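PDB 4IT7: CPI from Ascaris lumbricoides, which probably inhibits papain-like cysteine endopeptidases as a cystatin-type inhibitor. Local coordinates for residues N57-L62 against T91-E96; F38-V43 against L62-T67. All blocks are in the same frame, centred on the assembly; numbering follows the deposited sequence.

Contact 1: N57-L62 against T91-E96; sequences NTVLEL and TVAIWE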
loop_
_atom_site.group_PDB
_atom_site.type_symbol
_atom_site.label_atom_id
_atom_site.label_comp_id
_atom_site.label_asym_id
_atom_site.label_seq_id
_atom_site.Cartn_x
_atom_site.Cartn_y
_atom_site.Cartn_z
ATOM N N ASN A 57 -12.190 -5.952 -6.427
ATOM C CA ASN A 57 -11.118 -5.032 -6.711
ATOM C C ASN A 57 -11.115 -3.826 -5.785
ATOM O O ASN A 57 -12.028 -2.989 -5.811
ATOM C CB ASN A 57 -11.130 -4.579 -8.177
ATOM C CG ASN A 57 -9.813 -3.931 -8.578
ATOM O OD1 ASN A 57 -8.727 -4.249 -8.047
ATOM N ND2 ASN A 57 -9.891 -3.023 -9.503
ATOM N N THR A 58 -10.074 -3.745 -4.965
ATOM C CA THR A 58 -9.882 -2.652 -4.030
ATOM C C THR A 58 -8.772 -1.691 -4.478
ATOM O O THR A 58 -7.638 -2.127 -4.694
ATOM C CB THR A 58 -9.489 -3.191 -2.651
ATOM O OG1 THR A 58 -10.472 -4.132 -2.197
ATOM C CG2 THR A 58 -9.334 -2.030 -1.660
ATOM N N VAL A 59 -9.081 -0.403 -4.595
ATOM C CA VAL A 59 -8.074 0.586 -4.993
ATOM C C VAL A 59 -7.821 1.462 -3.780
ATOM O O VAL A 59 -8.765 2.004 -3.163
ATOM C CB VAL A 59 -8.443 1.425 -6.240
ATOM C CG1 VAL A 59 -7.384 2.525 -6.468
ATOM C CG2 VAL A 59 -8.555 0.556 -7.482
ATOM N N LEU A 60 -6.548 1.529 -3.411
ATOM C CA LEU A 60 -6.109 2.288 -2.261
ATOM C C LEU A 60 -5.180 3.384 -2.712
ATOM O O LEU A 60 -4.431 3.213 -3.680
ATOM C CB LEU A 60 -5.368 1.398 -1.222
ATOM C CG LEU A 60 -5.962 0.068 -0.766
ATOM C CD1 LEU A 60 -4.956 -0.687 0.078
ATOM C CD2 LEU A 60 -7.256 0.289 0.011
ATOM N N GLU A 61 -5.258 4.516 -2.006
ATOM C CA GLU A 61 -4.258 5.547 -2.130
ATOM C C GLU A 61 -3.590 5.603 -0.798
ATOM O O GLU A 61 -4.240 5.823 0.209
ATOM C CB GLU A 61 -4.879 6.893 -2.381
ATOM C CG GLU A 61 -5.231 7.210 -3.817
ATOM C CD GLU A 61 -5.906 8.582 -3.881
ATOM O OE1 GLU A 61 -6.965 8.761 -3.248
ATOM O OE2 GLU A 61 -5.365 9.500 -4.520
ATOM N N LEU A 62 -2.270 5.420 -0.818
ATOM C CA LEU A 62 -1.461 5.399 0.370
ATOM C C LEU A 62 -0.542 6.593 0.337
ATOM O O LEU A 62 0.093 6.883 -0.691
ATOM C CB LEU A 62 -0.620 4.094 0.415
ATOM C CG LEU A 62 -1.437 2.776 0.352
ATOM C CD1 LEU A 62 -0.528 1.551 0.294
ATOM C CD2 LEU A 62 -2.360 2.640 1.541
ATOM N N THR A 91 -1.021 4.864 -5.709
ATOM C CA THR A 91 -2.243 4.176 -6.050
ATOM C C THR A 91 -1.923 2.670 -6.252
ATOM O O THR A 91 -1.010 2.276 -7.003
ATOM C CB THR A 91 -2.851 4.814 -7.302
ATOM O OG1 THR A 91 -3.046 6.200 -7.036
ATOM C CG2 THR A 91 -4.200 4.182 -7.666
ATOM N N VAL A 92 -2.646 1.852 -5.504
ATOM C CA VAL A 92 -2.458 0.416 -5.446
ATOM C C VAL A 92 -3.827 -0.232 -5.679
ATOM O O VAL A 92 -4.833 0.226 -5.099
ATOM C CB VAL A 92 -1.961 -0.055 -4.063
ATOM C CG1 VAL A 92 -1.520 -1.516 -4.129
ATOM C CG2 VAL A 92 -0.806 0.799 -3.567
ATOM N N ALA A 93 -3.856 -1.255 -6.544
ATOM C CA ALA A 93 -5.040 -2.054 -6.820
ATOM C C ALA A 93 -4.793 -3.481 -6.338
ATOM O O ALA A 93 -3.753 -4.117 -6.619
ATOM C CB ALA A 93 -5.402 -2.008 -8.298
ATOM N N ILE A 94 -5.717 -3.955 -5.515
ATOM C CA ILE A 94 -5.665 -5.310 -5.095
ATOM C C ILE A 94 -6.892 -6.096 -5.560
ATOM O O ILE A 94 -8.048 -5.674 -5.362
ATOM C CB ILE A 94 -5.323 -5.496 -3.618
ATOM C CG1 ILE A 94 -6.259 -6.506 -3.048
ATOM C CG2 ILE A 94 -5.211 -4.175 -2.842
ATOM C CD1 ILE A 94 -5.502 -7.554 -2.271
ATOM N N TRP A 95 -6.606 -7.221 -6.223
ATOM C CA TRP A 95 -7.599 -8.013 -6.917
ATOM C C TRP A 95 -7.673 -9.385 -6.326
ATOM O O TRP A 95 -6.670 -10.118 -6.305
ATOM C CB TRP A 95 -7.264 -8.075 -8.401
ATOM C CG TRP A 95 -8.375 -8.652 -9.215
ATOM C CD1 TRP A 95 -9.721 -8.738 -8.868
ATOM C CD2 TRP A 95 -8.285 -9.222 -10.556
ATOM N NE1 TRP A 95 -10.441 -9.300 -9.875
ATOM C CE2 TRP A 95 -9.636 -9.635 -10.914
ATOM C CE3 TRP A 95 -7.243 -9.440 -11.473
ATOM C CZ2 TRP A 95 -9.923 -10.232 -12.147
ATOM C CZ3 TRP A 95 -7.549 -10.034 -12.709
ATOM C CH2 TRP A 95 -8.854 -10.415 -13.038
ATOM N N GLU A 96 -8.851 -9.726 -5.806
ATOM C CA GLU A 96 -9.066 -11.026 -5.175
ATOM C C GLU A 96 -10.109 -11.910 -5.838
ATOM O O GLU A 96 -11.238 -11.486 -6.112
ATOM C CB GLU A 96 -9.397 -10.901 -3.707
ATOM C CG GLU A 96 -8.687 -9.808 -2.993
ATOM C CD GLU A 96 -9.427 -9.436 -1.738
ATOM O OE1 GLU A 96 -9.454 -10.261 -0.835
ATOM O OE2 GLU A 96 -9.999 -8.331 -1.659
#
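Thr58 and Ile94 form one antiparallel hydrogen-bonded pair and Leu60 and Val92 the next, with the axes of 57-62 and 91-96 running at 161° and approaching to 4.6 Å. The four bonds are short and straight: Leu60 N reaches Val92 O at 2.7 Å with an N-H...O angle of 171°, and the return bond from Val92 N to Leu60 O is 2.9 Å. Between these pairs lies the non-hydrogen-bonded pair Val59-Ala93, where Val59 CA comes within 3.3 Å of Val92 O in a CA-H...O contact.

Side chains alternate between two faces. On the face of Val59, Glu61, Thr91 and Ala93, the two methyls of Val59 serve different neighbours. CG1, anti to the backbone N (chi1 174°), meets Thr91 CG2 at 3.8 Å on the diagonal, while CG2 turns to Ala93 CB at 4.1 Å. The Glu61 chain runs alongside Thr91, its CG nearest to Thr91 OG1, and Glu61 OE1 is hydrogen-bonded to Ser47 OG of strand 38-51.

Thr58, Leu60, Val92 and Ile94 occupy the other face. Here the tip of Leu62 slants across Val92, CD1 to CG2 at 3.9 Å, and Leu60, Leu62, Val92 and Ile94 rest on Ile19, Ala23, Ala26 and Leu22 of helix 17-33. This is the cystatin arrangement of an antiparallel sheet wrapped around one helix.

Four near-linear backbone bonds hold the strands in register, and the side-chain methyls add apolar contact on both faces, the helix-facing ones packing against helix 17-33.

Contact 2: F38-V43 against L62-T67; sequences FQQTIV and LLIAPT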
loop_
_atom_site.group_PDB
_atom_site.type_symbol
_atom_site.label_atom_id
_atom_site.label_comp_id
_atom_site.label_asym_id
_atom_site.label_seq_id
_atom_site.Cartn_x
_atom_site.Cartn_y
_atom_site.Cartn_z
ATOM N N PHE A 38 16.088 2.573 0.975
ATOM C CA PHE A 38 15.474 2.721 2.320
ATOM C C PHE A 38 13.989 2.303 2.262
ATOM O O PHE A 38 13.275 2.647 1.298
ATOM C CB PHE A 38 15.568 4.186 2.798
ATOM C CG PHE A 38 16.967 4.616 3.166
ATOM C CD1 PHE A 38 17.371 4.628 4.501
ATOM C CD2 PHE A 38 17.888 5.016 2.178
ATOM C CE1 PHE A 38 18.660 5.014 4.851
ATOM C CE2 PHE A 38 19.188 5.393 2.531
ATOM C CZ PHE A 38 19.566 5.393 3.873
ATOM N N GLN A 39 13.557 1.553 3.270
ATOM C CA GLN A 39 12.162 1.202 3.463
ATOM C C GLN A 39 11.307 2.441 3.544
ATOM O O GLN A 39 11.745 3.470 4.095
ATOM C CB GLN A 39 11.985 0.501 4.800
ATOM C CG GLN A 39 13.016 -0.576 5.003
ATOM C CD GLN A 39 12.395 -1.941 5.076
ATOM O OE1 GLN A 39 11.786 -2.446 4.099
ATOM N NE2 GLN A 39 12.540 -2.560 6.237
ATOM N N GLN A 40 10.090 2.317 3.021
ATOM C CA GLN A 40 9.070 3.345 3.122
ATOM C C GLN A 40 8.044 2.863 4.153
ATOM O O GLN A 40 7.939 1.672 4.438
ATOM C CB GLN A 40 8.394 3.595 1.767
ATOM C CG GLN A 40 9.312 3.916 0.585
ATOM C CD GLN A 40 10.251 5.068 0.900
ATOM O OE1 GLN A 40 9.839 6.235 0.951
ATOM N NE2 GLN A 40 11.528 4.739 1.136
ATOM N N THR A 41 7.292 3.802 4.728
ATOM C CA THR A 41 6.294 3.442 5.682
ATOM C C THR A 41 5.031 4.169 5.286
ATOM O O THR A 41 5.081 5.146 4.508
ATOM C CB THR A 41 6.715 3.753 7.128
ATOM O OG1 THR A 41 5.760 3.175 8.014
ATOM C CG2 THR A 41 6.769 5.255 7.415
ATOM N N ILE A 42 3.903 3.655 5.755
ATOM C CA ILE A 42 2.624 4.286 5.457
ATOM C C ILE A 42 2.468 5.398 6.489
ATOM O O ILE A 42 2.562 5.172 7.685
ATOM C CB ILE A 42 1.431 3.304 5.525
ATOM C CG1 ILE A 42 1.431 2.285 4.370
ATOM C CG2 ILE A 42 0.089 4.033 5.447
ATOM C CD1 ILE A 42 0.803 0.967 4.857
ATOM N N VAL A 43 2.250 6.606 6.007
ATOM C CA VAL A 43 1.753 7.681 6.870
ATOM C C VAL A 43 0.240 7.517 7.101
ATOM O O VAL A 43 -0.240 7.365 8.246
ATOM C CB VAL A 43 2.115 9.039 6.236
ATOM C CG1 VAL A 43 1.551 10.203 7.060
ATOM C CG2 VAL A 43 3.631 9.123 6.150
ATOM N N LEU A 62 -2.270 5.420 -0.818
ATOM C CA LEU A 62 -1.461 5.399 0.370
ATOM C C LEU A 62 -0.542 6.593 0.337
ATOM O O LEU A 62 0.093 6.883 -0.691
ATOM C CB LEU A 62 -0.620 4.094 0.415
ATOM C CG LEU A 62 -1.437 2.776 0.352
ATOM C CD1 LEU A 62 -0.528 1.551 0.294
ATOM C CD2 LEU A 62 -2.360 2.640 1.541
ATOM N N LEU A 63 -0.459 7.279 1.467
ATOM C CA LEU A 63 0.534 8.323 1.635
ATOM C C LEU A 63 1.708 7.675 2.358
ATOM O O LEU A 63 1.542 7.176 3.499
ATOM C CB LEU A 63 -0.041 9.470 2.500
ATOM C CG LEU A 63 0.955 10.565 2.869
ATOM C CD1 LEU A 63 1.511 11.208 1.604
ATOM C CD2 LEU A 63 0.286 11.588 3.820
ATOM N N ILE A 64 2.893 7.682 1.731
ATOM C CA ILE A 64 4.027 6.965 2.306
ATOM C C ILE A 64 5.219 7.902 2.501
ATOM O O ILE A 64 5.372 8.878 1.743
ATOM C CB ILE A 64 4.424 5.687 1.476
ATOM C CG1 ILE A 64 5.140 6.070 0.176
ATOM C CG2 ILE A 64 3.177 4.805 1.174
ATOM C CD1 ILE A 64 5.944 4.938 -0.433
ATOM N N ALA A 65 6.066 7.577 3.489
ATOM C CA ALA A 65 7.282 8.360 3.761
ATOM C C ALA A 65 8.510 7.484 3.884
ATOM O O ALA A 65 8.390 6.372 4.357
ATOM C CB ALA A 65 7.121 9.209 5.035
ATOM N N PRO A 66 9.721 8.026 3.551
ATOM C CA PRO A 66 10.948 7.241 3.775
ATOM C C PRO A 66 11.201 7.068 5.240
ATOM O O PRO A 66 10.710 7.861 6.031
ATOM C CB PRO A 66 12.039 8.067 3.102
ATOM C CG PRO A 66 11.506 9.464 3.085
ATOM C CD PRO A 66 10.015 9.341 2.939
ATOM N N THR A 67 11.903 6.006 5.601
ATOM C CA THR A 67 12.339 5.770 6.992
ATOM C C THR A 67 13.845 5.727 6.925
ATOM O O THR A 67 14.418 5.906 5.837
ATOM C CB THR A 67 11.842 4.413 7.578
ATOM O OG1 THR A 67 12.489 3.317 6.906
ATOM C CG2 THR A 67 10.275 4.281 7.481
#
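Thr67 OG1 lies between its backbone N and carbonyl carbon (chi1 68°), from where the hydroxyl donates to Gln39 O at 2.9 Å; the same torsion leaves CG2 anti to the carbonyl carbon, 3.6 Å from Thr41 CB, and the two threonine side chains cross at about a right angle. Gln40 is bent at chi2 (-53°), and its amide folds over Pro66, with OE1 3.2 Å from Pro66 CA.

Thr67 N also donates to Gln39 O, nearly in line with the carbonyl, whereas the hydroxyl approaches from well above the carbonyl plane. Two donors of one residue thus grip a single oxygen, and Thr67 OG1 has a further partner in Cys69 N. The rotation of the Gln40 amide is fixed by a bond in which NE2 donates to Phe38 O at 2.7 Å; the oxygen lies in the plane of the Gln40 amide, while NE2 stands above the plane of the Phe38 carbonyl. The aliphatic part of Gln40 crosses Ile64 at about a right angle, CB lying 3.6 Å from Ile64 CD1.

These strands belong to the hairpin of 38-51 and 56-70 in the cystatin sheet, and their axes run at 143°. Thr41 and Ala65 make the hydrogen-bonded pair, each N donating to the other's O, between the non-hydrogen-bonded pairs Gln40-Pro66 and Ile42-Ile64. Proline has no N-H to give, so the close approach of Gln40 OE1 to Pro66 N is not a hydrogen bond.

At Val43 the chain turns a corner, but the pairing still reaches it through Val43 N to Leu63 O at 2.7 Å. The methyls of Val43 part company: CG1 lies 3.7 Å from Leu63 CD2, and CG2 equally near Ala65 CB. Ile42 touches Leu27 of helix 17-33.

How the contacts relate
Contacts 1 and 2 lie on opposite sides of the chain's centre, their own centres about 17 Å apart, and both use strand 56-70. Contact 1 takes residues 57-62 of it against 88-97, contact 2 residues 62-67 against 38-51; both neighbours run along much of its length, and Leu62 is common to the two contacts. Along the chain the order is 38-43, 57-62, 62-67, 91-96, so the two pairings cross. Since 38-51 and 88-97 flank 56-70 in the antiparallel sheet, this middle strand has a paired neighbour on each edge. Both contacts also have side chains on helix 17-33, consistent with a single cystatin domain built around that helix.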